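PDB 3JZD: iron-containing alcohol dehydrogenase from Ralstonia eutropha, which probably reduces maleylacetate to 3-oxoadipate with NADH or NADPH, as a homodimeric member of the iron-containing alcohol dehydrogenase family that takes part in aromatic hydrocarbon catabolism. Local coordinates for residues A[203-208]-A[220-225]. Numbering follows the deposited sequence.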
ATOM      1  N   LEU A 203      15.411  -7.333   0.429  1.00 16.57           N
ATOM      2  CA  LEU A 203      16.722  -7.107  -0.211  1.00 18.06           C
ATOM      3  C   LEU A 203      17.887  -7.626   0.617  1.00 18.80           C
ATOM      4  O   LEU A 203      18.805  -8.232   0.109  1.00 18.07           O
ATOM      5  CB  LEU A 203      16.900  -5.633  -0.539  1.00 18.06           C
ATOM      6  CG  LEU A 203      16.005  -5.196  -1.719  1.00 21.11           C
ATOM      7  CD1 LEU A 203      15.570  -3.737  -1.624  1.00 11.09           C
ATOM      8  CD2 LEU A 203      16.660  -5.528  -3.061  1.00 17.91           C
ATOM      9  N   ALA A 204      17.815  -7.428   1.914  1.00 20.76           N
ATOM     10  CA  ALA A 204      18.863  -7.890   2.788  1.00 20.53           C
ATOM     11  C   ALA A 204      19.014  -9.399   2.677  1.00 20.31           C
ATOM     12  O   ALA A 204      20.131  -9.893   2.796  1.00 19.84           O
ATOM     13  CB  ALA A 204      18.615  -7.471   4.218  1.00 17.93           C
ATOM     14  N   ALA A 205      17.913 -10.118   2.475  1.00 19.49           N
ATOM     15  CA  ALA A 205      17.959 -11.556   2.268  1.00 18.51           C
ATOM     16  C   ALA A 205      18.267 -11.909   0.814  1.00 18.63           C
ATOM     17  O   ALA A 205      18.917 -12.911   0.533  1.00 18.30           O
ATOM     18  CB  ALA A 205      16.619 -12.195   2.634  1.00 20.39           C
ATOM     19  N   GLY A 206      17.749 -11.130  -0.112  1.00 17.04           N
ATOM     20  CA  GLY A 206      17.976 -11.397  -1.515  1.00 17.28           C
ATOM     21  C   GLY A 206      19.387 -11.135  -2.033  1.00 16.42           C
ATOM     22  O   GLY A 206      19.834 -11.808  -2.951  1.00 18.45           O
ATOM     23  N   ILE A 207      20.106 -10.182  -1.457  1.00 16.32           N
ATOM     24  CA  ILE A 207      21.452  -9.884  -1.951  1.00 14.96           C
ATOM     25  C   ILE A 207      22.349 -11.122  -1.886  1.00 15.56           C
ATOM     26  O   ILE A 207      22.963 -11.498  -2.896  1.00 15.61           O
ATOM     27  CB  ILE A 207      22.088  -8.670  -1.216  1.00 17.45           C
ATOM     28  CG1 ILE A 207      21.460  -7.380  -1.743  1.00 15.74           C
ATOM     29  CG2 ILE A 207      23.620  -8.662  -1.415  1.00 10.21           C
ATOM     30  CD1 ILE A 207      21.560  -6.151  -0.814  1.00 11.91           C
ATOM     31  N   PRO A 208      22.401 -11.792  -0.723  1.00 16.28           N
ATOM     32  CA  PRO A 208      23.277 -12.944  -0.709  1.00 15.68           C
ATOM     33  C   PRO A 208      22.757 -14.106  -1.527  1.00 17.67           C
ATOM     34  O   PRO A 208      23.553 -14.861  -2.075  1.00 18.92           O
ATOM     35  CB  PRO A 208      23.421 -13.287   0.788  1.00 16.81           C
ATOM     36  CG  PRO A 208      22.401 -12.516   1.496  1.00 20.35           C
ATOM     37  CD  PRO A 208      22.029 -11.341   0.634  1.00 15.34           C
ATOM     38  N   ARG A 220      15.868 -13.599  -7.332  1.00 14.86           N
ATOM     39  CA  ARG A 220      15.621 -12.430  -8.145  1.00 15.03           C
ATOM     40  C   ARG A 220      14.232 -11.807  -7.847  1.00 15.88           C
ATOM     41  O   ARG A 220      14.114 -10.586  -7.807  1.00 16.11           O
ATOM     42  CB  ARG A 220      15.759 -12.730  -9.639  1.00 15.86           C
ATOM     43  CG  ARG A 220      17.190 -12.980 -10.181  1.00 16.98           C
ATOM     44  CD  ARG A 220      18.114 -11.805  -9.950  1.00 17.47           C
ATOM     45  NE  ARG A 220      19.398 -11.968 -10.624  1.00 16.52           N
ATOM     46  CZ  ARG A 220      20.330 -11.014 -10.698  1.00 15.92           C
ATOM     47  NH1 ARG A 220      20.143  -9.833 -10.119  1.00 20.46           N
ATOM     48  NH2 ARG A 220      21.457 -11.233 -11.339  1.00 13.55           N
ATOM     49  N   SER A 221      13.198 -12.631  -7.675  1.00 15.12           N
ATOM     50  CA  SER A 221      11.879 -12.143  -7.334  1.00 16.12           C
ATOM     51  C   SER A 221      11.890 -11.379  -6.014  1.00 17.13           C
ATOM     52  O   SER A 221      11.336 -10.294  -5.889  1.00 17.97           O
ATOM     53  CB  SER A 221      10.880 -13.297  -7.240  1.00 17.41           C
ATOM     54  OG  SER A 221      10.769 -13.963  -8.480  1.00 18.47           O
ATOM     55  N   GLN A 222      12.559 -11.928  -5.035  1.00 18.69           N
ATOM     56  CA  GLN A 222      12.631 -11.300  -3.742  1.00 20.51           C
ATOM     57  C   GLN A 222      13.286  -9.897  -3.835  1.00 20.06           C
ATOM     58  O   GLN A 222      12.779  -8.943  -3.219  1.00 19.31           O
ATOM     59  CB  GLN A 222      13.404 -12.219  -2.817  1.00 23.93           C
ATOM     60  CG  GLN A 222      13.565 -11.695  -1.449  1.00 31.32           C
ATOM     61  CD  GLN A 222      14.193 -12.723  -0.510  1.00 38.34           C
ATOM     62  OE1 GLN A 222      13.730 -12.875   0.608  1.00 42.03           O
ATOM     63  NE2 GLN A 222      15.229 -13.443  -0.974  1.00 37.22           N
ATOM     64  N   CYS A 223      14.350  -9.752  -4.635  1.00 18.13           N
ATOM     65  CA  CYS A 223      14.949  -8.411  -4.821  1.00 18.04           C
ATOM     66  C   CYS A 223      14.043  -7.432  -5.566  1.00 16.53           C
ATOM     67  O   CYS A 223      13.918  -6.283  -5.220  1.00 16.05           O
ATOM     68  CB  CYS A 223      16.299  -8.491  -5.546  1.00 16.34           C
ATOM     69  SG  CYS A 223      17.565  -9.339  -4.587  1.00 22.17           S
ATOM     70  N   LEU A 224      13.367  -7.915  -6.584  1.00 17.29           N
ATOM     71  CA  LEU A 224      12.529  -7.041  -7.383  1.00 17.48           C
ATOM     72  C   LEU A 224      11.358  -6.567  -6.513  1.00 16.61           C
ATOM     73  O   LEU A 224      10.969  -5.394  -6.542  1.00 17.40           O
ATOM     74  CB  LEU A 224      12.120  -7.795  -8.643  1.00 16.97           C
ATOM     75  CG  LEU A 224      11.915  -7.094  -9.954  1.00 20.83           C
ATOM     76  CD1 LEU A 224      12.949  -5.989 -10.209  1.00 18.67           C
ATOM     77  CD2 LEU A 224      11.900  -8.136 -11.103  1.00 17.73           C
ATOM     78  N   TYR A 225      10.801  -7.475  -5.725  1.00 17.23           N
ATOM     79  CA  TYR A 225       9.729  -7.126  -4.776  1.00 17.91           C
ATOM     80  C   TYR A 225      10.198  -6.054  -3.766  1.00 17.24           C
ATOM     81  O   TYR A 225       9.508  -5.073  -3.508  1.00 17.01           O
ATOM     82  CB  TYR A 225       9.334  -8.399  -4.048  1.00 18.37           C
ATOM     83  CG  TYR A 225       8.442  -8.194  -2.854  1.00 19.99           C
ATOM     84  CD1 TYR A 225       7.156  -7.685  -2.988  1.00 21.08           C
ATOM     85  CD2 TYR A 225       8.856  -8.591  -1.600  1.00 19.99           C
ATOM     86  CE1 TYR A 225       6.347  -7.514  -1.881  1.00 21.73           C
ATOM     87  CE2 TYR A 225       8.051  -8.438  -0.509  1.00 21.29           C
ATOM     88  CZ  TYR A 225       6.809  -7.893  -0.658  1.00 21.42           C
ATOM     89  OH  TYR A 225       6.044  -7.797   0.465  1.00 31.40           O
TER
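The carboxamide of Gln222 lies flat against the peptide joining Ala205 to Gly206, the two planes tilted by about 25°. NE2 stands almost straight above the Gly206 N, 3.5 Å away, and is equally close to the CA of that glycine. At the other end of the same face, OE1 rests 3.6 Å from the methyl CB of Ala205. All that residues 203-208 offer the amide is thus on one face. Gln222 gets there with CG anti to its backbone N (chi1 180°) and the chain extended beyond it.

The next peptide, Gly206 to Ile207, receives a sulfur. Cys223 SG sits over its face, nearly on the normal through Gly206 C, at 3.6 Å. At Gly206 a CB would point at the partner helix and clash with Cys223 SG; without one, the sulfur and the Gln222 amide come down on the main chain there, with the axes of the two segments 8.2 Å apart at their closest. One turn back, Leu203 reaches across with CD2, which meets Cys223 O at 3.6 Å and Cys223 CB at 3.9 Å. Cohesion across this interface comes from van der Waals contact around the bare main chain of Gly206; the Leu203 and Cys223 end is buried, whereas Ala205 lies at the solvent side.

The axes of 203-208 and 220-225 run roughly antiparallel (144°), and their parent helices, 190-212 and 217-236, form a helical hairpin of the C-terminal helical domain characteristic of this family. Helix 165-182 covers Leu203 through Ala172, Ala175 and Ile176, while Tyr123 and Val210 pack on Cys223, whose side chain is about 11 Å from the bound NAD. Ser221 and Tyr225 touch Phe19 of strand 8-19; Tyr225 OH also hydrogen-bonds Glu198 OE2 of helix 190-212, and Tyr225 packs on Pro190 of the second subunit.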